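Local coordinates for nitrogenase molybdenum-iron protein beta chain (Clostridium pasteurianum, PDB 4WES) that forms, with the alpha chain, the molybdenum-iron component of nitrogenase, which reduces dinitrogen to ammonia, and shares an [8Fe-7S] cluster with that chain, at the interface of chains B and A. Coordinates in Å, arbitrary orientation; residue numbers count along the deposited sequence, not the author numbering. Chains: chain A, Nitrogenase molybdenum-iron protein beta chain; chain B, Nitrogenase molybdenum-iron protein alpha chain.

The interface of chains B and A. Residues chain B 518-519; chain A 274, 277-278, 288, 296, 427.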
# COMPACT_ATOMS: atom_id res chain seq x y z
N PRO B 518 -2.56 -1.38 -30.63
CA PRO B 518 -3.48 -1.55 -31.75
C PRO B 518 -3.34 -0.49 -32.84
O PRO B 518 -3.92 -0.64 -33.90
CB PRO B 518 -4.85 -1.46 -31.10
CG PRO B 518 -4.60 -0.71 -29.83
CD PRO B 518 -3.26 -1.15 -29.37
N TRP B 519 -2.58 0.56 -32.59
CA TRP B 519 -2.32 1.56 -33.63
C TRP B 519 -1.10 1.19 -34.49
O TRP B 519 -0.71 1.95 -35.39
CB TRP B 519 -2.16 2.94 -33.03
CG TRP B 519 -1.17 3.06 -31.90
CD1 TRP B 519 0.15 3.30 -32.01
CD2 TRP B 519 -1.46 2.93 -30.48
NE1 TRP B 519 0.72 3.36 -30.75
CE2 TRP B 519 -0.26 3.15 -29.80
CE3 TRP B 519 -2.62 2.72 -29.74
CZ2 TRP B 519 -0.18 3.14 -28.40
CZ3 TRP B 519 -2.55 2.69 -28.36
CH2 TRP B 519 -1.33 2.92 -27.71
N ASP A 274 -6.87 0.93 -24.56
CA ASP A 274 -6.60 0.86 -25.98
C ASP A 274 -7.82 1.28 -26.82
O ASP A 274 -7.67 2.04 -27.79
CB ASP A 274 -6.22 -0.57 -26.40
CG ASP A 274 -4.80 -0.99 -26.03
OD1 ASP A 274 -4.01 -0.19 -25.51
OD2 ASP A 274 -4.51 -2.20 -26.25
N ILE A 277 -8.19 5.09 -26.68
CA ILE A 277 -7.19 5.78 -27.48
C ILE A 277 -7.49 5.60 -28.97
O ILE A 277 -7.40 6.55 -29.75
CB ILE A 277 -5.76 5.27 -27.13
CG1 ILE A 277 -5.40 5.62 -25.69
CG2 ILE A 277 -4.73 5.85 -28.09
CD1 ILE A 277 -5.38 7.09 -25.37
N MET A 278 -7.85 4.38 -29.37
CA MET A 278 -8.19 4.13 -30.77
C MET A 278 -9.41 4.93 -31.20
O MET A 278 -9.45 5.45 -32.33
CB MET A 278 -8.41 2.63 -31.03
CG MET A 278 -7.14 1.84 -30.93
SD MET A 278 -5.84 2.31 -32.09
CE MET A 278 -6.55 1.75 -33.62
N VAL A 288 -1.14 8.58 -32.36
CA VAL A 288 -0.90 8.35 -30.95
C VAL A 288 0.56 8.75 -30.66
O VAL A 288 1.47 8.19 -31.26
CB VAL A 288 -1.16 6.90 -30.56
CG1 VAL A 288 -0.91 6.73 -29.07
CG2 VAL A 288 -2.58 6.50 -30.92
N ARG A 296 1.80 2.85 -22.17
CA ARG A 296 1.26 1.53 -22.43
C ARG A 296 2.35 0.47 -22.30
O ARG A 296 2.12 -0.59 -21.71
CB ARG A 296 0.60 1.46 -23.81
CG ARG A 296 -0.02 0.11 -24.08
CD ARG A 296 -0.58 0.08 -25.52
NE ARG A 296 -1.39 -1.12 -25.77
CZ ARG A 296 -0.92 -2.33 -26.00
NH1 ARG A 296 0.38 -2.57 -26.09
NH2 ARG A 296 -1.78 -3.33 -26.11
N TYR A 427 -3.49 4.03 -18.94
CA TYR A 427 -2.31 3.18 -18.68
C TYR A 427 -1.69 3.53 -17.33
O TYR A 427 -1.24 2.66 -16.59
CB TYR A 427 -1.30 3.33 -19.83
CG TYR A 427 -1.90 3.04 -21.18
CD1 TYR A 427 -2.46 1.82 -21.49
CD2 TYR A 427 -1.90 4.00 -22.17
CE1 TYR A 427 -3.01 1.54 -22.74
CE2 TYR A 427 -2.47 3.73 -23.40
CZ TYR A 427 -3.02 2.54 -23.71
OH TYR A 427 -3.57 2.32 -24.94
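B:Trp519 lays one face of its indole against A:Val288 and points the far end of its six-membered ring into a polar cluster of the beta chain; with B:Pro518 it seems to anchor the alpha-chain tail. A:Val288 CG1 sits over the six-membered ring, offset toward its rim and 3.7 Å from B:Trp519 CE2; CB lies over the five-membered ring, and CG2 over CG and the fusion carbon CD2. At the rim, the phenol oxygen OH of A:Tyr427 lies in the indole plane, 3.6 Å from B:Trp519 CZ3. From the side opposite A:Val288, A:Arg296 brings CD to B:Trp519 CH2, its guanidinium nearly perpendicular to the indole. Chi1 of 52° folds the indole back over the proline ring, which underlies that same opposite face.

B:Pro518 turns its ring edge to the carboxylate of A:Asp274, CD lying 3.5 Å from OD2. That carboxylate is held from within chain A: A:Arg296 grips it side-on, NE to OD1 (2.8 Å) and NH2 to OD2 (3.0 Å), and the hydroxyl of A:Tyr427 reaches the anti lone pair of OD1 (2.6 Å). The acid's charge is thus probably well balanced beneath the proline. A:Met278, curled by chi2 -60° and chi3 -70°, rests SD on the Pro-Trp peptide, 3.7 Å from B:Trp519 N, with CE 3.6 Å from B:Pro518 O.

In the alpha2-beta2 tetramer, this C-terminal loop of the alpha chain settles mainly on beta-chain helix 270-284 and the following A:Val288 loop; helices 290-305 and 426-448 supply the residues that hold A:Asp274 and border the indole.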